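PDB 2VE3: putative cytochrome P450 120 from Synechocystis sp., which binds heme and retinoic acid and probably works as a monooxygenase of the cytochrome P450 family. Local coordinates for residues N139-W143 and Y144-R148; P430-K433 and D434-V438; T374-P377 and P378-V382; R407-Q411 and F412-L416. All coordinates share one frame; numbering follows the deposited sequence.

Contact 1: residues N139-W143 and Y144-R148; sequences NEVIW and YPQLR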
loop_
_atom_site.group_PDB
_atom_site.type_symbol
_atom_site.label_atom_id
_atom_site.label_comp_id
_atom_site.label_asym_id
_atom_site.label_seq_id
_atom_site.Cartn_x
_atom_site.Cartn_y
_atom_site.Cartn_z
ATOM N N ASN A 139 15.253 -16.977 -19.165
ATOM C CA ASN A 139 16.592 -16.918 -18.591
ATOM C C ASN A 139 16.586 -15.865 -17.481
ATOM O O ASN A 139 16.066 -16.119 -16.392
ATOM C CB ASN A 139 17.657 -16.632 -19.667
ATOM C CG ASN A 139 19.077 -16.974 -19.204
ATOM O OD1 ASN A 139 19.290 -17.936 -18.455
ATOM N ND2 ASN A 139 20.055 -16.191 -19.664
ATOM N N GLU A 140 17.138 -14.687 -17.755
ATOM C CA GLU A 140 16.982 -13.540 -16.870
ATOM C C GLU A 140 15.541 -13.003 -16.899
ATOM O O GLU A 140 14.942 -12.845 -17.972
ATOM C CB GLU A 140 17.973 -12.448 -17.257
ATOM C CG GLU A 140 17.759 -11.103 -16.558
ATOM C CD GLU A 140 18.889 -10.123 -16.810
ATOM O OE1 GLU A 140 19.820 -10.453 -17.577
ATOM O OE2 GLU A 140 18.863 -9.026 -16.228
ATOM N N VAL A 141 14.982 -12.755 -15.713
ATOM C CA VAL A 141 13.717 -12.025 -15.597
ATOM C C VAL A 141 13.965 -10.630 -15.022
ATOM O O VAL A 141 14.547 -10.494 -13.949
ATOM C CB VAL A 141 12.674 -12.789 -14.750
ATOM C CG1 VAL A 141 11.332 -12.031 -14.712
ATOM C CG2 VAL A 141 12.467 -14.191 -15.301
ATOM N N ILE A 142 13.563 -9.597 -15.763
ATOM C CA ILE A 142 13.490 -8.231 -15.217
ATOM C C ILE A 142 12.195 -8.159 -14.393
ATOM O O ILE A 142 11.121 -7.886 -14.943
ATOM C CB ILE A 142 13.521 -7.157 -16.340
ATOM C CG1 ILE A 142 14.776 -7.339 -17.204
ATOM C CG2 ILE A 142 13.425 -5.738 -15.755
ATOM C CD1 ILE A 142 14.888 -6.351 -18.392
ATOM N N TRP A 143 12.300 -8.425 -13.083
ATOM C CA TRP A 143 11.123 -8.819 -12.294
ATOM C C TRP A 143 10.122 -7.724 -11.976
ATOM O O TRP A 143 8.920 -7.966 -12.020
ATOM C CB TRP A 143 11.504 -9.491 -10.970
ATOM C CG TRP A 143 10.670 -10.680 -10.631
ATOM C CD1 TRP A 143 9.469 -11.024 -11.177
ATOM C CD2 TRP A 143 10.976 -11.690 -9.657
ATOM N NE1 TRP A 143 9.009 -12.200 -10.618
ATOM C CE2 TRP A 143 9.920 -12.629 -9.684
ATOM C CE3 TRP A 143 12.050 -11.898 -8.770
ATOM C CZ2 TRP A 143 9.903 -13.761 -8.857
ATOM C CZ3 TRP A 143 12.038 -13.035 -7.959
ATOM C CH2 TRP A 143 10.971 -13.946 -8.008
ATOM N N TYR A 144 10.596 -6.535 -11.628
ATOM C CA TYR A 144 9.675 -5.529 -11.134
ATOM C C TYR A 144 8.444 -5.297 -12.069
ATOM O O TYR A 144 7.316 -5.398 -11.603
ATOM C CB TYR A 144 10.397 -4.242 -10.696
ATOM C CG TYR A 144 9.434 -3.199 -10.175
ATOM C CD1 TYR A 144 8.866 -3.314 -8.895
ATOM C CD2 TYR A 144 9.062 -2.111 -10.973
ATOM C CE1 TYR A 144 7.954 -2.381 -8.423
ATOM C CE2 TYR A 144 8.161 -1.157 -10.504
ATOM C CZ TYR A 144 7.605 -1.303 -9.233
ATOM O OH TYR A 144 6.717 -0.364 -8.785
ATOM N N PRO A 145 8.661 -5.036 -13.386
ATOM C CA PRO A 145 7.557 -4.823 -14.344
ATOM C C PRO A 145 6.637 -6.026 -14.499
ATOM O O PRO A 145 5.442 -5.865 -14.763
ATOM C CB PRO A 145 8.286 -4.580 -15.676
ATOM C CG PRO A 145 9.654 -4.178 -15.303
ATOM C CD PRO A 145 9.972 -4.915 -14.052
ATOM N N GLN A 146 7.205 -7.219 -14.344
ATOM C CA GLN A 146 6.447 -8.468 -14.323
ATOM C C GLN A 146 5.517 -8.584 -13.121
ATOM O O GLN A 146 4.377 -9.007 -13.266
ATOM C CB GLN A 146 7.388 -9.673 -14.345
ATOM C CG GLN A 146 8.085 -9.902 -15.679
ATOM C CD GLN A 146 7.124 -10.094 -16.840
ATOM O OE1 GLN A 146 6.269 -10.996 -16.836
ATOM N NE2 GLN A 146 7.277 -9.255 -17.857
ATOM N N LEU A 147 6.027 -8.235 -11.941
ATOM C CA LEU A 147 5.233 -8.237 -10.717
ATOM C C LEU A 147 4.060 -7.268 -10.842
ATOM O O LEU A 147 2.984 -7.563 -10.351
ATOM C CB LEU A 147 6.097 -7.888 -9.505
ATOM C CG LEU A 147 7.137 -8.952 -9.097
ATOM C CD1 LEU A 147 8.175 -8.324 -8.182
ATOM C CD2 LEU A 147 6.500 -10.178 -8.429
ATOM N N ARG A 148 4.286 -6.142 -11.531
ATOM C CA ARG A 148 3.244 -5.152 -11.807
ATOM C C ARG A 148 2.151 -5.715 -12.704
ATOM O O ARG A 148 0.977 -5.402 -12.512
ATOM C CB ARG A 148 3.823 -3.881 -12.433
ATOM C CG ARG A 148 4.624 -3.033 -11.469
ATOM C CD ARG A 148 4.889 -1.636 -12.000
ATOM N NE ARG A 148 3.681 -0.818 -12.004
ATOM C CZ ARG A 148 3.210 -0.144 -10.961
ATOM N NH1 ARG A 148 3.852 -0.178 -9.794
ATOM N NH2 ARG A 148 2.082 0.564 -11.085
#
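Leu-147 lies over one face of the Trp-143 indole, one helical turn further along the chain. Its CG stands above the five-membered ring, 27° off the normal in a CH-pi contact and 3.7 Å from Trp-143 CD1, while CD2 leans over NE1. Gln-146 meets the same ring differently: its CB comes to the edge, near the ring plane, 4.0 Å from Trp-143 CD1. Cutting Leu-147 back to an alanine would probably strip this face of the indole of its aliphatic cover and give the ring more freedom to rock.

Apolar contacts continue backwards into the strand. Ile-142 CG2 packs on Pro-145 CD at 3.9 Å, and Val-141 CG1 crosses the aliphatic part of Gln-146, whose bent chain (chi2 -58°) carries OE1 off to Trp-135 NE1.

Among the polar links, Leu-147 N donates to Trp-143 O (2.9 Å, 163°), the bond of the first helical turn. Arg-148 NH1 also reaches Tyr-144 OH at 3.0 Å, and the same guanidinium forms salt bridges with Glu-175 and Glu-257. The whole is a tight strand-to-helix junction, where an edge strand of the small P450 beta-3 sheet runs straight into helix E.

Contact 2: residues P430-K433 and D434-V438; sequences PRPK and DNLRV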
loop_
_atom_site.group_PDB
_atom_site.type_symbol
_atom_site.label_atom_id
_atom_site.label_comp_id
_atom_site.label_asym_id
_atom_site.label_seq_id
_atom_site.Cartn_x
_atom_site.Cartn_y
_atom_site.Cartn_z
ATOM N N PRO A 430 8.121 2.102 -2.740
ATOM C CA PRO A 430 9.478 1.549 -2.926
ATOM C C PRO A 430 9.611 0.529 -4.061
ATOM O O PRO A 430 8.834 -0.408 -4.145
ATOM C CB PRO A 430 9.793 0.905 -1.567
ATOM C CG PRO A 430 8.961 1.640 -0.596
ATOM C CD PRO A 430 7.689 2.011 -1.328
ATOM N N ARG A 431 10.599 0.741 -4.937
ATOM C CA ARG A 431 10.975 -0.216 -5.994
ATOM C C ARG A 431 12.490 -0.154 -6.172
ATOM O O ARG A 431 13.077 0.905 -5.983
ATOM C CB ARG A 431 10.254 0.091 -7.323
ATOM C CG ARG A 431 10.493 1.497 -7.885
ATOM C CD ARG A 431 9.550 1.896 -9.040
ATOM N NE ARG A 431 9.701 3.341 -9.309
ATOM C CZ ARG A 431 10.461 3.848 -10.286
ATOM N NH1 ARG A 431 11.098 3.025 -11.124
ATOM N NH2 ARG A 431 10.573 5.172 -10.442
ATOM N N PRO A 432 13.138 -1.290 -6.513
ATOM C CA PRO A 432 14.572 -1.245 -6.826
ATOM C C PRO A 432 14.832 -0.504 -8.156
ATOM O O PRO A 432 14.120 -0.737 -9.136
ATOM C CB PRO A 432 14.953 -2.726 -6.938
ATOM C CG PRO A 432 13.690 -3.402 -7.331
ATOM C CD PRO A 432 12.589 -2.653 -6.633
ATOM N N LYS A 433 15.820 0.386 -8.172
ATOM C CA LYS A 433 16.091 1.223 -9.357
ATOM C C LYS A 433 16.244 0.439 -10.673
ATOM O O LYS A 433 15.634 0.809 -11.686
ATOM C CB LYS A 433 17.274 2.171 -9.130
ATOM C CG LYS A 433 17.233 3.439 -10.015
ATOM C CD LYS A 433 18.367 4.399 -9.716
ATOM C CE LYS A 433 18.384 4.823 -8.232
ATOM N NZ LYS A 433 19.543 5.709 -7.889
ATOM N N ASP A 434 17.009 -0.655 -10.644
ATOM C CA ASP A 434 17.210 -1.499 -11.827
ATOM C C ASP A 434 16.199 -2.617 -12.030
ATOM O O ASP A 434 16.500 -3.605 -12.702
ATOM C CB ASP A 434 18.642 -2.064 -11.887
ATOM C CG ASP A 434 19.659 -1.024 -12.341
ATOM O OD1 ASP A 434 19.248 0.095 -12.717
ATOM O OD2 ASP A 434 20.872 -1.313 -12.301
ATOM N N ASN A 435 15.002 -2.447 -11.464
ATOM C CA ASN A 435 13.835 -3.318 -11.710
ATOM C C ASN A 435 13.975 -4.810 -11.382
ATOM O O ASN A 435 13.235 -5.634 -11.917
ATOM C CB ASN A 435 13.301 -3.159 -13.133
ATOM C CG ASN A 435 12.938 -1.726 -13.469
ATOM O OD1 ASN A 435 11.987 -1.168 -12.927
ATOM N ND2 ASN A 435 13.699 -1.126 -14.377
ATOM N N LEU A 436 14.928 -5.137 -10.513
ATOM C CA LEU A 436 15.070 -6.473 -9.924
ATOM C C LEU A 436 15.361 -7.559 -10.945
ATOM O O LEU A 436 14.479 -8.348 -11.312
ATOM C CB LEU A 436 13.836 -6.843 -9.100
ATOM C CG LEU A 436 13.930 -7.191 -7.610
ATOM C CD1 LEU A 436 12.867 -8.225 -7.277
ATOM C CD2 LEU A 436 15.319 -7.609 -7.114
ATOM N N ARG A 437 16.613 -7.614 -11.390
ATOM C CA ARG A 437 17.026 -8.600 -12.376
ATOM C C ARG A 437 17.385 -9.885 -11.656
ATOM O O ARG A 437 18.228 -9.884 -10.760
ATOM C CB ARG A 437 18.217 -8.086 -13.184
ATOM C CG ARG A 437 17.938 -6.773 -13.892
ATOM C CD ARG A 437 19.135 -6.285 -14.712
ATOM N NE ARG A 437 18.715 -5.193 -15.593
ATOM C CZ ARG A 437 18.094 -5.369 -16.759
ATOM N NH1 ARG A 437 17.835 -6.596 -17.198
ATOM N NH2 ARG A 437 17.731 -4.318 -17.490
ATOM N N VAL A 438 16.730 -10.972 -12.050
ATOM C CA VAL A 438 16.871 -12.281 -11.392
ATOM C C VAL A 438 16.999 -13.422 -12.400
ATOM O O VAL A 438 16.703 -13.249 -13.576
ATOM C CB VAL A 438 15.657 -12.587 -10.470
ATOM C CG1 VAL A 438 15.541 -11.543 -9.366
ATOM C CG2 VAL A 438 14.349 -12.686 -11.290
HETATM O O HOH W 1 11.876 0.154 -10.626
#
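Asn-435 N bonds back to Pro-432 O (3.0 Å, 154°), closing a type I beta turn from Pro-432 to Asn-435, with the donor standing well above the carbonyl plane. Asn-435, the last residue of the turn, and Leu-436 just after it both have positive phi, which swings the chain out of the strand 430-432 and into the strand 437-442.

Pro-432 and Leu-436 make the apolar half of the contact. The CG corner of the proline ring meets Leu-436 CG at 3.8 Å, and Leu-436 CB lies 3.9 Å from Pro-432 CG; beyond them Leu-436 continues onto Leu-422. In P450 terms this is the link between two small sheets, from the second strand of the beta-4 hairpin to the central strand of beta-3. Pro-432 and Leu-436 are buried, while Lys-433 at the corner of the turn is exposed.

A single water ties the polar half together. It donates to Pro-432 O at 2.8 Å and to Asn-435 OD1 at 2.7 Å, and it accepts from Arg-431 NH1 at 3.0 Å. Pro-432 O is thus gripped twice, by the turn amide and by the water. Asn-435 has CG anti to its carbonyl carbon (chi1 -56°), which brings OD1 round to that water. Asp-434 OD2 takes the backbone N-H of Asn-421.

Contact 3: residues T374-P377 and P378-V382; sequences THNP and PFAHV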
loop_
_atom_site.group_PDB
_atom_site.type_symbol
_atom_site.label_atom_id
_atom_site.label_comp_id
_atom_site.label_asym_id
_atom_site.label_seq_id
_atom_site.Cartn_x
_atom_site.Cartn_y
_atom_site.Cartn_z
ATOM N N THR A 374 7.746 -7.571 19.887
ATOM C CA THR A 374 6.525 -8.051 20.549
ATOM C C THR A 374 6.165 -7.267 21.812
ATOM O O THR A 374 4.984 -7.044 22.097
ATOM C CB THR A 374 6.644 -9.524 20.940
ATOM O OG1 THR A 374 7.740 -9.668 21.847
ATOM C CG2 THR A 374 6.873 -10.400 19.701
ATOM N N HIS A 375 7.163 -6.874 22.593
ATOM C CA HIS A 375 6.881 -6.000 23.725
ATOM C C HIS A 375 7.365 -4.563 23.521
ATOM O O HIS A 375 7.714 -3.883 24.481
ATOM C CB HIS A 375 7.307 -6.602 25.090
ATOM C CG HIS A 375 8.487 -7.528 25.031
ATOM N ND1 HIS A 375 8.377 -8.887 25.255
ATOM C CD2 HIS A 375 9.802 -7.288 24.802
ATOM C CE1 HIS A 375 9.571 -9.446 25.149
ATOM N NE2 HIS A 375 10.453 -8.498 24.872
ATOM N N ASN A 376 7.370 -4.111 22.264
ATOM C CA ASN A 376 7.558 -2.695 21.924
ATOM C C ASN A 376 6.304 -1.918 22.362
ATOM O O ASN A 376 5.253 -2.528 22.606
ATOM C CB ASN A 376 7.794 -2.518 20.402
ATOM C CG ASN A 376 9.273 -2.297 20.035
ATOM O OD1 ASN A 376 10.081 -1.868 20.857
ATOM N ND2 ASN A 376 9.617 -2.575 18.778
ATOM N N PRO A 377 6.402 -0.579 22.484
ATOM C CA PRO A 377 5.183 0.211 22.703
ATOM C C PRO A 377 4.151 0.021 21.582
ATOM O O PRO A 377 4.502 -0.457 20.501
ATOM C CB PRO A 377 5.694 1.659 22.730
ATOM C CG PRO A 377 7.052 1.617 22.117
ATOM C CD PRO A 377 7.606 0.272 22.473
ATOM N N PRO A 378 2.869 0.324 21.852
ATOM C CA PRO A 378 1.879 0.339 20.772
ATOM C C PRO A 378 2.270 1.289 19.643
ATOM O O PRO A 378 2.928 2.299 19.889
ATOM C CB PRO A 378 0.610 0.850 21.464
ATOM C CG PRO A 378 0.788 0.453 22.904
ATOM C CD PRO A 378 2.259 0.603 23.170
ATOM N N PHE A 379 1.877 0.948 18.418
ATOM C CA PHE A 379 2.062 1.829 17.234
ATOM C C PHE A 379 3.512 1.938 16.767
ATOM O O PHE A 379 3.923 2.947 16.181
ATOM C CB PHE A 379 1.436 3.219 17.453
ATOM C CG PHE A 379 -0.043 3.183 17.748
ATOM C CD1 PHE A 379 -0.954 2.780 16.772
ATOM C CD2 PHE A 379 -0.525 3.550 19.003
ATOM C CE1 PHE A 379 -2.329 2.742 17.039
ATOM C CE2 PHE A 379 -1.909 3.523 19.285
ATOM C CZ PHE A 379 -2.803 3.116 18.297
ATOM N N ALA A 380 4.255 0.861 17.003
ATOM C CA ALA A 380 5.667 0.759 16.662
ATOM C C ALA A 380 5.874 0.115 15.271
ATOM O O ALA A 380 6.832 0.421 14.545
ATOM C CB ALA A 380 6.382 -0.047 17.751
ATOM N N HIS A 381 4.963 -0.789 14.924
ATOM C CA HIS A 381 4.919 -1.447 13.632
ATOM C C HIS A 381 3.585 -1.002 13.030
ATOM O O HIS A 381 2.517 -1.447 13.445
ATOM C CB HIS A 381 4.986 -2.958 13.850
ATOM C CG HIS A 381 5.011 -3.774 12.593
ATOM N ND1 HIS A 381 6.096 -3.812 11.745
ATOM C CD2 HIS A 381 4.105 -4.633 12.075
ATOM C CE1 HIS A 381 5.842 -4.628 10.741
ATOM N NE2 HIS A 381 4.643 -5.145 10.922
ATOM N N VAL A 382 3.657 -0.065 12.088
ATOM C CA VAL A 382 2.469 0.521 11.480
ATOM C C VAL A 382 2.467 0.534 9.933
ATOM O O VAL A 382 2.212 1.584 9.330
ATOM C CB VAL A 382 2.192 1.942 12.033
ATOM C CG1 VAL A 382 1.722 1.870 13.501
ATOM C CG2 VAL A 382 3.413 2.879 11.856
#
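Ala-380 folds back against Pro-377 and Asn-376, and this is the close-packed part of the contact. The methyl group of Ala-380 points at the preceding segment, its CB 3.4 Å from Pro-377 O and 3.9 Å from Asn-376 CB. Pro-378 and Phe-379 form the bend between them. Their backbone angles, the second with phi at 72°, approach those of a type II turn, and the CA atoms of Pro-377 and Ala-380 come within 6.1 Å of each other. The Asn-376 amide turns to the backbone of a neighbouring loop, ND2 giving a hydrogen bond to Leu-355 O, so the base of the bend is held by that loop as well as by the alanine.

The outer side is looser. Pro-377 CB touches Pro-378 CD at 3.6 Å, but this is the contact of consecutive rings along a trans peptide, and the Pro-378 ring lies at the surface. The two prolines stiffen the approach to the bend, since each ring fixes its own phi. Phe-379 points away from the preceding segment and spends its ring on Phe-69 and Arg-66 instead.

The bend belongs to the long meander that in P450s leads to the heme-ligand loop, here with Cys-391 as the probable axial ligand. Helix 62-68 packs against it through Ala-62, Asn-65 and Arg-66, and Asn-65 ND2 also bonds Phe-379 O. Behind, His-350 takes Val-382 N just past helix 346-349, while His-381 lies against helix 302-314.

Contact 4: residues R407-Q411 and F412-L416; sequences RLIQQ and FDWTL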
loop_
_atom_site.group_PDB
_atom_site.type_symbol
_atom_site.label_atom_id
_atom_site.label_comp_id
_atom_site.label_asym_id
_atom_site.label_seq_id
_atom_site.Cartn_x
_atom_site.Cartn_y
_atom_site.Cartn_z
ATOM N N ARG A 407 4.088 -20.254 -3.068
ATOM C CA ARG A 407 4.296 -20.846 -4.396
ATOM C C ARG A 407 5.671 -20.588 -4.996
ATOM O O ARG A 407 6.200 -21.436 -5.720
ATOM C CB ARG A 407 3.214 -20.399 -5.368
ATOM C CG ARG A 407 1.850 -20.954 -5.059
ATOM C CD ARG A 407 1.850 -22.467 -5.029
ATOM N NE ARG A 407 0.498 -22.975 -5.209
ATOM C CZ ARG A 407 0.115 -24.231 -5.000
ATOM N NH1 ARG A 407 0.985 -25.137 -4.570
ATOM N NH2 ARG A 407 -1.161 -24.566 -5.206
ATOM N N LEU A 408 6.244 -19.420 -4.708
ATOM C CA LEU A 408 7.555 -19.072 -5.231
ATOM C C LEU A 408 8.655 -19.895 -4.563
ATOM O O LEU A 408 9.525 -20.437 -5.242
ATOM C CB LEU A 408 7.837 -17.573 -5.078
ATOM C CG LEU A 408 9.252 -17.107 -5.467
ATOM C CD1 LEU A 408 9.559 -17.337 -6.940
ATOM C CD2 LEU A 408 9.488 -15.646 -5.078
ATOM N N ILE A 409 8.606 -19.995 -3.239
ATOM C CA ILE A 409 9.631 -20.736 -2.508
ATOM C C ILE A 409 9.531 -22.260 -2.712
ATOM O O ILE A 409 10.549 -22.944 -2.805
ATOM C CB ILE A 409 9.704 -20.304 -1.013
ATOM C CG1 ILE A 409 10.375 -18.929 -0.928
ATOM C CG2 ILE A 409 10.489 -21.329 -0.172
ATOM C CD1 ILE A 409 10.427 -18.310 0.454
ATOM N N GLN A 410 8.311 -22.791 -2.802
ATOM C CA GLN A 410 8.146 -24.238 -3.032
ATOM C C GLN A 410 8.695 -24.701 -4.390
ATOM O O GLN A 410 9.199 -25.823 -4.513
ATOM C CB GLN A 410 6.698 -24.704 -2.799
ATOM C CG GLN A 410 5.734 -24.461 -3.943
ATOM C CD GLN A 410 4.437 -25.247 -3.816
ATOM O OE1 GLN A 410 3.378 -24.675 -3.561
ATOM N NE2 GLN A 410 4.511 -26.563 -4.002
ATOM N N GLN A 411 8.625 -23.831 -5.391
ATOM C CA GLN A 411 9.055 -24.178 -6.748
ATOM C C GLN A 411 10.448 -23.679 -7.148
ATOM O O GLN A 411 11.116 -24.317 -7.968
ATOM C CB GLN A 411 8.038 -23.659 -7.764
ATOM C CG GLN A 411 6.664 -24.254 -7.614
ATOM C CD GLN A 411 5.649 -23.502 -8.422
ATOM O OE1 GLN A 411 5.771 -23.383 -9.649
ATOM N NE2 GLN A 411 4.632 -22.978 -7.746
ATOM N N PHE A 412 10.879 -22.537 -6.612
ATOM C CA PHE A 412 12.132 -21.932 -7.080
ATOM C C PHE A 412 13.069 -21.423 -5.992
ATOM O O PHE A 412 12.633 -20.952 -4.939
ATOM C CB PHE A 412 11.857 -20.748 -8.014
ATOM C CG PHE A 412 11.099 -21.098 -9.267
ATOM C CD1 PHE A 412 11.772 -21.512 -10.410
ATOM C CD2 PHE A 412 9.702 -20.966 -9.315
ATOM C CE1 PHE A 412 11.060 -21.814 -11.590
ATOM C CE2 PHE A 412 8.987 -21.263 -10.479
ATOM C CZ PHE A 412 9.664 -21.689 -11.618
ATOM N N ASP A 413 14.366 -21.522 -6.280
ATOM C CA ASP A 413 15.346 -20.611 -5.725
ATOM C C ASP A 413 15.549 -19.515 -6.753
ATOM O O ASP A 413 15.188 -19.679 -7.926
ATOM C CB ASP A 413 16.680 -21.309 -5.473
ATOM C CG ASP A 413 16.673 -22.124 -4.202
ATOM O OD1 ASP A 413 15.932 -21.763 -3.261
ATOM O OD2 ASP A 413 17.418 -23.124 -4.145
ATOM N N TRP A 414 16.122 -18.401 -6.321
ATOM C CA TRP A 414 16.468 -17.336 -7.252
ATOM C C TRP A 414 17.709 -16.553 -6.856
ATOM O O TRP A 414 18.103 -16.492 -5.672
ATOM C CB TRP A 414 15.264 -16.420 -7.528
ATOM C CG TRP A 414 14.771 -15.606 -6.355
ATOM C CD1 TRP A 414 15.011 -14.277 -6.128
ATOM C CD2 TRP A 414 13.941 -16.053 -5.271
ATOM N NE1 TRP A 414 14.386 -13.873 -4.986
ATOM C CE2 TRP A 414 13.733 -14.944 -4.426
ATOM C CE3 TRP A 414 13.354 -17.283 -4.933
ATOM C CZ2 TRP A 414 12.957 -15.022 -3.259
ATOM C CZ3 TRP A 414 12.583 -17.363 -3.774
ATOM C CH2 TRP A 414 12.394 -16.237 -2.953
ATOM N N THR A 415 18.322 -15.967 -7.873
ATOM C CA THR A 415 19.534 -15.201 -7.724
ATOM C C THR A 415 19.315 -13.804 -8.255
ATOM O O THR A 415 18.848 -13.622 -9.382
ATOM C CB THR A 415 20.702 -15.855 -8.510
ATOM O OG1 THR A 415 20.726 -17.259 -8.246
ATOM C CG2 THR A 415 22.039 -15.260 -8.123
ATOM N N LEU A 416 19.677 -12.828 -7.430
ATOM C CA LEU A 416 19.720 -11.430 -7.824
ATOM C C LEU A 416 21.016 -11.157 -8.582
ATOM O O LEU A 416 22.092 -11.146 -7.993
ATOM C CB LEU A 416 19.637 -10.520 -6.589
ATOM C CG LEU A 416 18.489 -10.693 -5.571
ATOM C CD1 LEU A 416 18.622 -9.668 -4.474
ATOM C CD2 LEU A 416 17.124 -10.555 -6.207
#
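The Trp-414 indole has Leu-408 CD2 over one face of its six-membered ring, 3.8 Å from the centroid and 19° off the normal, a CH-pi contact. At the ring's edge, in plane, sits Ile-409 CG1, 3.9 Å from Trp-414 CH2. The Phe-412 ring is approached otherwise: Gln-411 O lies over one face, 3.5 Å from Phe-412 CG, and Leu-408 O comes near the edge. Gln-411 CB packs alongside at 3.5 Å from Phe-412 CD2, with the amide plane tilted 36° to the ring.

Trp-414 has CG between its backbone N and carbonyl carbon (chi1 66°), which folds the indole back over the end of the helix. There NE1 bonds Cys-267 O, Arg-277 makes a cation-pi contact, and Trp-143 meets the ring edge-to-face.

Phe-412 N donates to Leu-408 O at 2.8 Å, the last helical bond before the chain leaves as a strand. With an alanine in place of Phe-412, Gln-411 CB would probably lose its flat neighbour, and a gap would be likely to open toward Leu-440. Farther back, Arg-407 NH1 grips Gln-410 OE1 at 2.6 Å, and NH2 pairs with Asp-125.

The aliphatic-aromatic packing probably holds the strand against the helix end, while salt bridges from Asp-413 to Arg-277 and Arg-281 tie the start of the strand to helix 274-285.

Contacts 1, 2 and 4 meet in one three-stranded antiparallel sheet, with strand 437-442 between strands 140-142 and 412-416. Contacts 1 and 2 have centres 9 Å apart and share main-chain pairing: Tyr-144 N lies 2.8 Å from Asn-435 O, probably a hydrogen bond. Contact 4 closes on contact 1 through Trp-143, whose CH2 is 3.7 Å from Leu-408 CD2, and on contact 2 through Leu-416 against Leu-436 and Val-438. Contact 3 stands apart, its nearest atoms about 12 Å from contact 2. Contacts 1 and 3 stop short of the ligands: the Phe-379 side chain is about 11 Å from the heme, and that of Tyr-144 about 10 Å from retinoic acid.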